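Local atomic coordinates of 303aa long hypothetical esterase (PDB entry 3AIN), a protein that probably hydrolyses carboxylic ester bonds, as a thermostable carboxylesterase related to hormone-sensitive lipase. Residues E44-L49 and F101-I106; P71-N76 and A140-F145; P111-I116 and C122-V127; L148-V151 and K157-G160; V178-S183 and I188-Q193. The protein carries 1 engineered substitution. One frame throughout, in Å; residues are numbered along the deposited sequence.

How the interactions relate
All five contacts are linked by touching atoms, interaction 4 being in contact with interactions 2, 3 and 5: P71 CD reaches W150 NE1 at 3.5 Å, I125 CD1 reaches V151 CG2 at 3.8 Å, and L148 CB reaches T179 CG2 at 3.6 Å. Interactions 2 and 5 also meet directly, V141 CG1 lying 3.6 Å from V178 CG1. Interaction 1 joins this group through interaction 3, I106 CD1 lying 3.6 Å from S126 O, and its centre is about 27 Å from those of interactions 4 and 5. The probable nucleophile elbow (GxSxG) spans the turn from strand 164-169 into helix 171-185, the helix used by interaction 5; I116 of interaction 3 lies near it without touching.

Interaction 1. Residues E44-L49 and F101-I106; sequences EEIRSL and FVLGDI
R47 grips the carbonyl oxygen of V102 side-on with two nitrogens. NE donates over 2.8 Å to V102 O at an N-H...O angle of 150°, and NH2 donates to the same V102 O over 3.0 Å at 140°. That oxygen lies in the guanidinium plane; NE approaches it almost in line with the C=O bond, whereas NH2 arrives on a lone pair. R47 NH1 makes a weak hydrogen bond, part of a salt bridge, to E44 OE2 within the helix. The side chain is extended from CG to NE, which carries the guanidinium from helix 43-54 across to the loop. Apolar contact tightens the same region: both L103 methyls lie against I46 CG2, CD1 at 3.8 Å, and L103 CD2 also reaches R47 CG at 3.7 Å. The other side is looser and wetter. D105 makes no direct contact with residues 44-49; a water bridges there, donating to R47 O and to D105 OD1. With an alanine in place of R47, V102 O would probably lose both of its guanidinium donors, and E134, the salt-bridge partner of NH2, its positive mate. The loop follows strand 92-96, and V102 and L103 also pack on helix 220-230, consistent with the cap helices of hormone-sensitive-lipase relatives lying over the catalytic core; F101 continues inward to helix 171-185.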
# COMPACT_ATOMS: atom_id res chain seq x y z
N GLU A 44 -25.79 19.14 -14.84
CA GLU A 44 -26.84 18.39 -14.12
C GLU A 44 -26.93 16.95 -14.60
O GLU A 44 -27.20 16.06 -13.80
CB GLU A 44 -28.21 19.07 -14.27
CG GLU A 44 -28.35 20.39 -13.53
CD GLU A 44 -27.97 20.31 -12.05
OE1 GLU A 44 -28.16 19.25 -11.42
OE2 GLU A 44 -27.43 21.30 -11.54
N GLU A 45 -26.89 16.75 -15.91
CA GLU A 45 -26.94 15.39 -16.46
C GLU A 45 -25.77 14.53 -15.97
O GLU A 45 -25.95 13.36 -15.58
CB GLU A 45 -27.04 15.41 -17.99
CG GLU A 45 -28.49 15.64 -18.47
CD GLU A 45 -28.62 15.73 -19.98
OE1 GLU A 45 -27.76 16.36 -20.63
OE2 GLU A 45 -29.63 15.20 -20.51
N ILE A 46 -24.59 15.12 -15.91
CA ILE A 46 -23.43 14.39 -15.43
C ILE A 46 -23.51 14.11 -13.93
O ILE A 46 -23.17 13.01 -13.48
CB ILE A 46 -22.10 15.10 -15.79
CG1 ILE A 46 -21.97 15.19 -17.32
CG2 ILE A 46 -20.92 14.33 -15.20
CD1 ILE A 46 -20.86 16.12 -17.77
N ARG A 47 -24.01 15.08 -13.15
CA ARG A 47 -24.19 14.85 -11.71
C ARG A 47 -25.16 13.71 -11.46
O ARG A 47 -24.92 12.85 -10.62
CB ARG A 47 -24.70 16.11 -10.99
CG ARG A 47 -23.64 17.22 -10.87
CD ARG A 47 -24.27 18.48 -10.30
NE ARG A 47 -23.25 19.50 -9.99
CZ ARG A 47 -23.46 20.81 -10.06
NH1 ARG A 47 -24.69 21.29 -10.25
NH2 ARG A 47 -22.44 21.65 -9.87
N SER A 48 -26.20 13.66 -12.28
CA SER A 48 -27.15 12.54 -12.20
C SER A 48 -26.51 11.21 -12.60
O SER A 48 -26.67 10.21 -11.90
CB SER A 48 -28.38 12.81 -13.10
OG SER A 48 -29.24 11.69 -13.03
N LEU A 49 -25.76 11.21 -13.70
CA LEU A 49 -25.02 10.02 -14.14
C LEU A 49 -24.11 9.44 -13.07
O LEU A 49 -24.05 8.21 -12.90
CB LEU A 49 -24.22 10.31 -15.42
CG LEU A 49 -24.98 10.32 -16.74
CD1 LEU A 49 -24.01 10.74 -17.83
CD2 LEU A 49 -25.58 8.93 -17.03
N PHE A 101 -14.51 19.59 -7.98
CA PHE A 101 -15.24 20.68 -7.31
C PHE A 101 -16.62 20.96 -7.91
O PHE A 101 -17.27 21.91 -7.48
CB PHE A 101 -14.43 22.00 -7.26
CG PHE A 101 -13.05 21.84 -6.67
CD1 PHE A 101 -12.88 21.73 -5.29
CD2 PHE A 101 -11.93 21.77 -7.50
CE1 PHE A 101 -11.60 21.52 -4.74
CE2 PHE A 101 -10.65 21.61 -6.96
CZ PHE A 101 -10.49 21.49 -5.58
N VAL A 102 -17.01 20.16 -8.89
CA VAL A 102 -18.23 20.40 -9.69
C VAL A 102 -19.22 19.24 -9.56
O VAL A 102 -20.44 19.44 -9.62
CB VAL A 102 -17.86 20.62 -11.17
CG1 VAL A 102 -19.13 20.62 -12.08
CG2 VAL A 102 -17.07 21.96 -11.31
N LEU A 103 -18.67 18.03 -9.52
CA LEU A 103 -19.44 16.80 -9.61
C LEU A 103 -19.29 15.98 -8.34
O LEU A 103 -18.50 16.32 -7.45
CB LEU A 103 -18.97 15.95 -10.81
CG LEU A 103 -18.89 16.75 -12.12
CD1 LEU A 103 -18.16 15.90 -13.13
CD2 LEU A 103 -20.32 17.06 -12.58
N GLY A 104 -20.03 14.88 -8.28
CA GLY A 104 -20.02 14.02 -7.09
C GLY A 104 -20.79 14.58 -5.90
O GLY A 104 -21.26 15.72 -5.93
N ASP A 105 -21.09 13.70 -4.96
CA ASP A 105 -21.97 14.02 -3.86
C ASP A 105 -22.04 12.81 -2.93
O ASP A 105 -21.44 11.78 -3.21
CB ASP A 105 -23.36 14.32 -4.40
CG ASP A 105 -24.07 13.09 -4.86
OD1 ASP A 105 -23.57 12.45 -5.81
OD2 ASP A 105 -25.10 12.76 -4.24
N ILE A 106 -22.78 12.94 -1.84
CA ILE A 106 -22.85 11.89 -0.84
C ILE A 106 -23.41 10.58 -1.42
O ILE A 106 -22.87 9.50 -1.16
CB ILE A 106 -23.74 12.33 0.34
CG1 ILE A 106 -22.95 13.22 1.29
CG2 ILE A 106 -24.32 11.11 1.07
CD1 ILE A 106 -23.85 13.94 2.29
O HOH W 1 -23.18 13.77 -8.51

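Interaction 2. Residues P71-N76 and A140-F145; sequences PGSETN and AVVDSF
S73 and V142 meet where the turn between strands 64-71 and 76-83 comes up against helix 139-153. Just before S73, G72 helps close this hairpin turn through a weak bond from its N to T75 O; a side chain here would clash with that oxygen. At S73 the hydroxyl sits between the backbone N and the carbonyl carbon (chi1 66°), which puts OG 3.4 Å from V142 CG1, and OG is hydrogen-bonded to D146 on the same helix. E74 follows with an extended chain that crosses the valine at about a right angle, its carboxylate carbon CD lying 3.8 Å from V142 CG1. Its backbone N donates over 3.0 Å to a water, which in turn donates over 2.9 Å to D143 OD1, so the backbone of the turn reaches the helix through solvent. At T75 the methyl does the touching: CG2 approaches both carboxylate oxygens of D143, at 3.5 Å from OD1 and 3.7 Å from OD2. No direct hydrogen bond spans the two segments. The chemistry is therefore that of methyl groups set against acidic and hydroxyl groups whose polar partners lie around the contact. R130 NH2 forms salt bridges to both E74 OE1 and D143 OD1, and its positive charge probably offsets the two acids, whose oxygens OE1 and OD1 are 5.2 Å apart.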
# COMPACT_ATOMS: atom_id res chain seq x y z
N PRO A 71 -24.25 22.83 10.95
CA PRO A 71 -24.49 24.27 10.80
C PRO A 71 -23.19 24.99 10.43
O PRO A 71 -22.35 25.24 11.29
CB PRO A 71 -24.95 24.69 12.21
CG PRO A 71 -24.37 23.67 13.13
CD PRO A 71 -24.28 22.38 12.36
N GLY A 72 -23.06 25.34 9.16
CA GLY A 72 -21.84 25.99 8.69
C GLY A 72 -21.91 27.50 8.80
O GLY A 72 -22.97 28.06 9.09
N SER A 73 -20.78 28.15 8.55
CA SER A 73 -20.71 29.60 8.60
C SER A 73 -21.47 30.26 7.46
O SER A 73 -21.99 31.37 7.60
CB SER A 73 -19.25 30.05 8.61
OG SER A 73 -18.60 29.71 7.39
N GLU A 74 -21.61 29.55 6.35
CA GLU A 74 -22.27 30.11 5.18
C GLU A 74 -23.50 29.34 4.70
O GLU A 74 -24.23 29.79 3.81
CB GLU A 74 -21.26 30.27 4.03
CG GLU A 74 -20.14 31.25 4.35
CD GLU A 74 -19.14 31.39 3.22
OE1 GLU A 74 -19.30 30.74 2.17
OE2 GLU A 74 -18.26 32.27 3.33
N THR A 75 -23.67 28.13 5.21
CA THR A 75 -24.74 27.26 4.73
C THR A 75 -24.92 26.11 5.72
O THR A 75 -24.10 25.91 6.62
CB THR A 75 -24.41 26.69 3.33
OG1 THR A 75 -25.58 26.09 2.77
CG2 THR A 75 -23.32 25.63 3.45
N ASN A 76 -26.05 25.43 5.62
CA ASN A 76 -26.23 24.21 6.38
C ASN A 76 -25.72 23.06 5.51
O ASN A 76 -26.11 22.92 4.36
CB ASN A 76 -27.72 24.00 6.69
CG ASN A 76 -28.23 24.95 7.76
OD1 ASN A 76 -27.52 25.27 8.71
ND2 ASN A 76 -29.49 25.36 7.64
N ALA A 140 -16.32 25.54 -1.33
CA ALA A 140 -16.03 24.15 -0.98
C ALA A 140 -15.09 24.05 0.22
O ALA A 140 -15.22 23.15 1.04
CB ALA A 140 -15.45 23.39 -2.20
N VAL A 141 -14.09 24.93 0.26
CA VAL A 141 -13.13 24.97 1.35
C VAL A 141 -13.79 25.41 2.66
O VAL A 141 -13.53 24.84 3.73
CB VAL A 141 -11.97 25.93 1.00
CG1 VAL A 141 -11.02 26.08 2.19
CG2 VAL A 141 -11.24 25.40 -0.21
N VAL A 142 -14.59 26.47 2.57
CA VAL A 142 -15.28 26.95 3.76
C VAL A 142 -16.14 25.83 4.36
O VAL A 142 -16.09 25.58 5.56
CB VAL A 142 -16.17 28.17 3.43
CG1 VAL A 142 -17.08 28.51 4.63
CG2 VAL A 142 -15.31 29.39 3.07
N ASP A 143 -16.97 25.19 3.53
CA ASP A 143 -17.78 24.07 4.01
C ASP A 143 -16.94 22.92 4.56
O ASP A 143 -17.30 22.30 5.56
CB ASP A 143 -18.69 23.53 2.90
CG ASP A 143 -19.77 24.51 2.51
OD1 ASP A 143 -19.83 25.61 3.10
OD2 ASP A 143 -20.51 24.20 1.56
N SER A 144 -15.87 22.56 3.86
CA SER A 144 -15.05 21.43 4.32
C SER A 144 -14.43 21.68 5.67
O SER A 144 -14.43 20.79 6.53
CB SER A 144 -14.00 21.06 3.27
OG SER A 144 -14.64 20.66 2.05
N PHE A 145 -13.95 22.91 5.90
CA PHE A 145 -13.32 23.24 7.17
C PHE A 145 -14.41 23.37 8.25
O PHE A 145 -14.22 22.91 9.37
CB PHE A 145 -12.56 24.57 7.07
CG PHE A 145 -11.88 24.96 8.33
CD1 PHE A 145 -10.97 24.09 8.91
CD2 PHE A 145 -12.43 25.95 9.11
CE1 PHE A 145 -10.42 24.37 10.16
CE2 PHE A 145 -11.84 26.29 10.33
CZ PHE A 145 -10.87 25.46 10.88
O HOH W 2 -20.47 26.91 5.57

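Interaction 3. Residues P111-I116 and C122-V127; sequences PLCRAI and CVTISV
C113 and I116 meet T124 and S126 inside a beta-alpha-beta crossover of the alpha/beta hydrolase fold, in which strand 92-96, helix 110-120 and strand 123-127 follow one another. The two strands lie side by side and parallel in the central sheet, so the helix must run back against them. The segments bear this out: the N-to-C directions of 111-116 and 123-127 differ by 159°, nearly antiparallel, and the axes come no closer than 8.8 Å. On the strand, T124 and S126 point toward the helix while I125 between them points away, the alternation expected of an extended chain with a helix on one face. I116 CG2 approaches T124 OG1 to 4.2 Å, a loose contact with a hydroxyl that is occupied in a hydrogen bond with T117 OG1, one residue further along the helix. One helical turn back, C113 CB faces the methyl of T124, at 4.4 Å from CG2. No hydrogen bond joins the two segments; they meet by van der Waals contact within a buried interface. A disulfide between C120 and C122 ties the end of the helix to the start of the strand, closing the short connection covalently. Y82 of strand 76-83 also packs on C113. With SG anti to its own carbonyl carbon (chi1 -71°), the cysteine directs its sulfur at S126, SG lying 3.7 Å from S126 OG and 3.8 Å from S126 CB.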
# COMPACT_ATOMS: atom_id res chain seq x y z
N PRO A 111 -21.12 4.05 -1.92
CA PRO A 111 -20.45 2.74 -1.90
C PRO A 111 -19.02 2.83 -1.41
O PRO A 111 -18.57 1.98 -0.62
CB PRO A 111 -20.48 2.30 -3.36
CG PRO A 111 -21.68 2.99 -3.93
CD PRO A 111 -21.71 4.35 -3.23
N LEU A 112 -18.28 3.82 -1.90
CA LEU A 112 -16.90 3.97 -1.44
C LEU A 112 -16.81 4.27 0.06
O LEU A 112 -16.00 3.70 0.76
CB LEU A 112 -16.18 5.05 -2.25
CG LEU A 112 -14.77 5.37 -1.75
CD1 LEU A 112 -13.86 4.11 -1.87
CD2 LEU A 112 -14.15 6.54 -2.56
N CYS A 113 -17.66 5.16 0.58
CA CYS A 113 -17.59 5.46 2.02
C CYS A 113 -17.98 4.26 2.89
O CYS A 113 -17.41 4.09 3.95
CB CYS A 113 -18.46 6.67 2.38
SG CYS A 113 -17.75 8.24 1.75
N ARG A 114 -18.92 3.43 2.43
CA ARG A 114 -19.21 2.18 3.17
C ARG A 114 -17.98 1.27 3.19
O ARG A 114 -17.61 0.75 4.24
CB ARG A 114 -20.40 1.45 2.56
CG ARG A 114 -21.73 2.19 2.73
CD ARG A 114 -22.75 1.58 1.75
NE ARG A 114 -24.11 2.07 1.96
CZ ARG A 114 -25.00 1.48 2.75
NH1 ARG A 114 -24.66 0.40 3.45
NH2 ARG A 114 -26.21 2.00 2.90
N ALA A 115 -17.32 1.12 2.05
CA ALA A 115 -16.15 0.28 2.01
C ALA A 115 -15.01 0.80 2.89
O ALA A 115 -14.38 0.02 3.60
CB ALA A 115 -15.67 0.09 0.57
N ILE A 116 -14.79 2.11 2.88
CA ILE A 116 -13.77 2.71 3.76
C ILE A 116 -14.11 2.49 5.25
O ILE A 116 -13.23 2.19 6.08
CB ILE A 116 -13.59 4.21 3.43
CG1 ILE A 116 -12.85 4.36 2.09
CG2 ILE A 116 -12.84 4.91 4.55
CD1 ILE A 116 -12.80 5.81 1.59
N CYS A 122 -14.03 2.55 11.53
CA CYS A 122 -14.05 3.87 12.08
C CYS A 122 -15.33 4.56 11.59
O CYS A 122 -16.02 4.02 10.73
CB CYS A 122 -12.78 4.59 11.69
SG CYS A 122 -12.85 5.30 10.05
N VAL A 123 -15.80 5.55 12.34
CA VAL A 123 -16.93 6.33 11.86
C VAL A 123 -16.43 7.19 10.71
O VAL A 123 -15.41 7.85 10.82
CB VAL A 123 -17.47 7.25 12.97
CG1 VAL A 123 -18.54 8.20 12.43
CG2 VAL A 123 -18.02 6.39 14.10
N THR A 124 -17.16 7.16 9.61
CA THR A 124 -16.83 8.00 8.47
C THR A 124 -17.95 9.01 8.30
O THR A 124 -19.12 8.64 8.26
CB THR A 124 -16.70 7.14 7.20
OG1 THR A 124 -15.65 6.19 7.43
CG2 THR A 124 -16.32 8.02 5.99
N ILE A 125 -17.56 10.26 8.08
CA ILE A 125 -18.53 11.32 7.87
C ILE A 125 -18.28 11.98 6.53
O ILE A 125 -17.30 12.71 6.34
CB ILE A 125 -18.50 12.35 9.00
CG1 ILE A 125 -18.83 11.63 10.32
CG2 ILE A 125 -19.56 13.46 8.73
CD1 ILE A 125 -18.87 12.58 11.53
N SER A 126 -19.19 11.72 5.62
CA SER A 126 -19.04 12.16 4.23
C SER A 126 -19.76 13.48 4.05
O SER A 126 -20.96 13.59 4.33
CB SER A 126 -19.62 11.10 3.30
OG SER A 126 -19.52 11.52 1.92
N VAL A 127 -19.01 14.48 3.59
CA VAL A 127 -19.48 15.88 3.62
C VAL A 127 -19.99 16.34 2.24
O VAL A 127 -19.31 16.18 1.22
CB VAL A 127 -18.32 16.80 4.11
CG1 VAL A 127 -18.70 18.27 4.03
CG2 VAL A 127 -17.92 16.39 5.50

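Interaction 4. Residues L148-V151 and K157-G160; sequences LKWV and KFNG
With CG anti to the backbone N (chi1 -176°), W150 carries its indole off the side of helix 139-153 toward residues 157-158, while F158 sets CG anti to its own carbonyl carbon (chi1 -48°) and sends its ring to meet it. The two residues bracket the turn that, in this alpha/beta hydrolase fold, leads from helix 139-153 toward strand 164-169. The rings meet rim to rim and are not stacked: F158 CZ lies at the edge of the indole, near its plane, and W150 CZ3 lies in the plane of the phenyl ring, the two atoms 3.8 Å apart. The side chains as a whole cross at about a right angle. K157 contributes through its aliphatic part, bent at chi3 and chi4, with CD 3.9 Å from W150 CH2 and 4.1 Å from W150 CZ2. Every side-chain atom that meets the other segment within 4.2 Å is a carbon, and no hydrogen bond crosses. Around it, I68, I70 and P71 pack on the indole, and V81 and Y83 of strand 76-83 on the phenyl ring, which places both aromatics against the antiparallel edge of the sheet. One face of the F158 ring is occupied by its own neighbour in sequence, K157 CB, which stands 4.0 Å above the plane over the ring centre.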
# COMPACT_ATOMS: atom_id res chain seq x y z
N LEU A 148 -15.31 19.97 9.37
CA LEU A 148 -14.31 19.36 10.22
C LEU A 148 -14.35 19.93 11.64
O LEU A 148 -14.31 19.25 12.55
CB LEU A 148 -12.93 19.54 9.63
CG LEU A 148 -11.72 18.98 10.35
CD1 LEU A 148 -11.44 19.86 11.47
CD2 LEU A 148 -11.93 17.61 10.84
N LYS A 149 -14.38 21.23 11.73
CA LYS A 149 -14.38 21.89 13.02
C LYS A 149 -15.59 21.46 13.84
O LYS A 149 -15.48 21.20 14.95
CB LYS A 149 -14.35 23.40 12.87
CG LYS A 149 -14.43 24.20 14.13
CD LYS A 149 -14.35 25.71 13.79
CE LYS A 149 -15.62 26.31 13.11
NZ LYS A 149 -15.68 26.71 11.61
N TRP A 150 -16.75 21.43 13.22
CA TRP A 150 -17.91 20.95 13.91
C TRP A 150 -17.74 19.50 14.36
O TRP A 150 -18.07 19.14 15.45
CB TRP A 150 -19.18 21.11 13.06
CG TRP A 150 -20.46 20.73 13.75
CD1 TRP A 150 -21.30 21.55 14.43
CD2 TRP A 150 -21.05 19.43 13.81
NE1 TRP A 150 -22.37 20.85 14.91
CE2 TRP A 150 -22.22 19.54 14.57
CE3 TRP A 150 -20.67 18.19 13.36
CZ2 TRP A 150 -23.02 18.47 14.82
CZ3 TRP A 150 -21.46 17.14 13.62
CH2 TRP A 150 -22.63 17.28 14.33
N VAL A 151 -17.23 18.64 13.47
CA VAL A 151 -17.03 17.26 13.90
C VAL A 151 -16.05 17.16 15.07
O VAL A 151 -16.27 16.40 16.01
CB VAL A 151 -16.57 16.33 12.73
CG1 VAL A 151 -16.20 14.96 13.27
CG2 VAL A 151 -17.72 16.18 11.74
N LYS A 157 -20.66 12.91 20.05
CA LYS A 157 -21.93 12.47 19.44
C LYS A 157 -21.75 11.12 18.75
O LYS A 157 -22.71 10.38 18.52
CB LYS A 157 -22.43 13.47 18.40
CG LYS A 157 -22.90 14.81 18.94
CD LYS A 157 -23.32 15.70 17.78
CE LYS A 157 -24.63 16.38 18.05
NZ LYS A 157 -25.76 15.48 17.74
N PHE A 158 -20.53 10.89 18.28
CA PHE A 158 -20.19 9.71 17.51
C PHE A 158 -19.36 8.70 18.32
O PHE A 158 -18.77 7.75 17.77
CB PHE A 158 -19.43 10.15 16.24
CG PHE A 158 -20.10 11.28 15.51
CD1 PHE A 158 -19.53 12.55 15.50
CD2 PHE A 158 -21.36 11.11 14.94
CE1 PHE A 158 -20.22 13.63 14.97
CE2 PHE A 158 -22.05 12.19 14.40
CZ PHE A 158 -21.44 13.43 14.33
N ASN A 159 -19.26 8.94 19.63
CA ASN A 159 -18.32 8.23 20.48
C ASN A 159 -16.90 8.23 19.87
O ASN A 159 -16.20 7.24 19.94
CB ASN A 159 -18.84 6.80 20.77
CG ASN A 159 -18.22 6.15 22.03
OD1 ASN A 159 -18.40 4.95 22.25
ND2 ASN A 159 -17.40 6.88 22.77
N GLY A 160 -16.45 9.42 19.45
CA GLY A 160 -15.20 9.57 18.68
C GLY A 160 -13.99 9.86 19.55
O GLY A 160 -13.15 10.70 19.21

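Interaction 5. Residues V178-S183 and I188-Q193; sequences VTAILS and IKLKYQ
This is a buried contact between the end of helix 171-185 and the chain that leads into strand 192-196, in which S183 and A180 meet I188, L190 and Q193; it forms the return half of a beta-alpha-beta unit that begins with strand 164-169. One backbone bond fixes the turn: I188 N donates to S183 O over 2.9 Å at 164°, coming from above the carbonyl plane. Close by, S183 CB and I188 CB pack 3.9 Å apart. The S183 hydroxyl, anti to its own carbonyl carbon (chi1 -64°), folds back along the helix and donates to T179 O over 2.7 Å. That carbonyl also accepts S183 N, and the two donors reach it from opposite faces of its plane. S183 OG also lies against carbon, L190 CD1 being 3.8 Å away; the same methyl lies 4.2 Å from A180 CB, so it bridges successive turns of the helix. Further along, Q193 OE1 comes within 3.9 Å of A180 CB while its NE2 is held by P253 O. Replacing S183 by an alanine would probably leave T179 O without its hydroxyl donor and open a gap beside the L190 methyl. On its flank the helix packs on helix 139-153, where L148 touches both T179 and S183, and strand 164-169 supports L190 and Q193 through I164 and V166; beyond the strand, Y192 packs on helix 303-321.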
# COMPACT_ATOMS: atom_id res chain seq x y z
N VAL A 178 -6.22 20.96 2.45
CA VAL A 178 -6.46 22.37 2.82
C VAL A 178 -7.08 22.46 4.20
O VAL A 178 -6.65 23.27 5.04
CB VAL A 178 -7.34 23.05 1.75
CG1 VAL A 178 -7.80 24.44 2.21
CG2 VAL A 178 -6.56 23.15 0.44
N THR A 179 -7.99 21.54 4.49
CA THR A 179 -8.62 21.48 5.81
C THR A 179 -7.62 21.21 6.91
O THR A 179 -7.64 21.86 7.97
CB THR A 179 -9.74 20.41 5.84
OG1 THR A 179 -10.78 20.85 4.96
CG2 THR A 179 -10.33 20.29 7.22
N ALA A 180 -6.67 20.32 6.64
CA ALA A 180 -5.59 20.07 7.58
C ALA A 180 -4.71 21.30 7.82
O ALA A 180 -4.38 21.60 8.97
CB ALA A 180 -4.75 18.88 7.17
N ILE A 181 -4.41 22.05 6.76
CA ILE A 181 -3.64 23.30 6.91
C ILE A 181 -4.42 24.29 7.77
O ILE A 181 -3.86 24.93 8.66
CB ILE A 181 -3.26 23.92 5.56
CG1 ILE A 181 -2.23 23.01 4.86
CG2 ILE A 181 -2.66 25.36 5.74
CD1 ILE A 181 -2.23 23.16 3.37
N LEU A 182 -5.70 24.46 7.46
CA LEU A 182 -6.53 25.43 8.20
C LEU A 182 -6.71 25.04 9.67
O LEU A 182 -6.86 25.92 10.52
CB LEU A 182 -7.90 25.59 7.53
CG LEU A 182 -7.89 26.27 6.16
CD1 LEU A 182 -9.24 26.13 5.46
CD2 LEU A 182 -7.43 27.73 6.21
N SER A 183 -6.71 23.74 9.94
CA SER A 183 -6.85 23.20 11.30
C SER A 183 -5.64 23.52 12.16
O SER A 183 -5.76 23.88 13.34
CB SER A 183 -7.08 21.68 11.25
OG SER A 183 -8.30 21.36 10.59
N ILE A 188 -6.40 22.91 15.99
CA ILE A 188 -7.21 21.70 15.97
C ILE A 188 -6.28 20.57 15.60
O ILE A 188 -5.53 20.69 14.63
CB ILE A 188 -8.30 21.79 14.90
CG1 ILE A 188 -9.36 22.82 15.32
CG2 ILE A 188 -8.90 20.41 14.61
CD1 ILE A 188 -10.29 23.20 14.17
N LYS A 189 -6.16 19.59 16.49
CA LYS A 189 -5.11 18.58 16.41
C LYS A 189 -5.69 17.31 15.81
O LYS A 189 -6.27 16.49 16.52
CB LYS A 189 -4.53 18.28 17.79
CG LYS A 189 -3.75 19.44 18.40
CD LYS A 189 -3.93 19.51 19.91
CE LYS A 189 -3.67 20.93 20.42
NZ LYS A 189 -2.68 20.94 21.53
N LEU A 190 -5.50 17.13 14.50
CA LEU A 190 -5.96 15.94 13.81
C LEU A 190 -4.94 14.80 13.92
O LEU A 190 -3.74 15.05 13.94
CB LEU A 190 -6.15 16.28 12.33
CG LEU A 190 -7.05 17.47 12.06
CD1 LEU A 190 -7.07 17.76 10.54
CD2 LEU A 190 -8.44 17.14 12.55
N LYS A 191 -5.43 13.57 13.79
CA LYS A 191 -4.60 12.39 13.93
C LYS A 191 -3.85 12.09 12.64
O LYS A 191 -2.77 11.50 12.69
CB LYS A 191 -5.43 11.17 14.33
CG LYS A 191 -5.96 11.18 15.78
CD LYS A 191 -4.91 11.67 16.75
CE LYS A 191 -5.52 11.88 18.14
NZ LYS A 191 -5.30 10.69 18.99
N TYR A 192 -4.49 12.34 11.50
CA TYR A 192 -3.99 11.77 10.25
C TYR A 192 -4.69 12.44 9.05
O TYR A 192 -5.78 13.00 9.19
CB TYR A 192 -4.28 10.26 10.24
CG TYR A 192 -3.34 9.43 9.38
CD1 TYR A 192 -2.10 9.02 9.86
CD2 TYR A 192 -3.69 9.07 8.09
CE1 TYR A 192 -1.22 8.25 9.08
CE2 TYR A 192 -2.81 8.33 7.28
CZ TYR A 192 -1.61 7.89 7.80
OH TYR A 192 -0.73 7.14 7.01
N GLN A 193 -4.05 12.39 7.89
CA GLN A 193 -4.73 12.83 6.66
C GLN A 193 -4.48 11.78 5.57
O GLN A 193 -3.35 11.36 5.34
CB GLN A 193 -4.23 14.22 6.22
CG GLN A 193 -2.70 14.33 6.06
CD GLN A 193 -2.25 15.74 5.69
OE1 GLN A 193 -2.87 16.39 4.85
NE2 GLN A 193 -1.20 16.23 6.37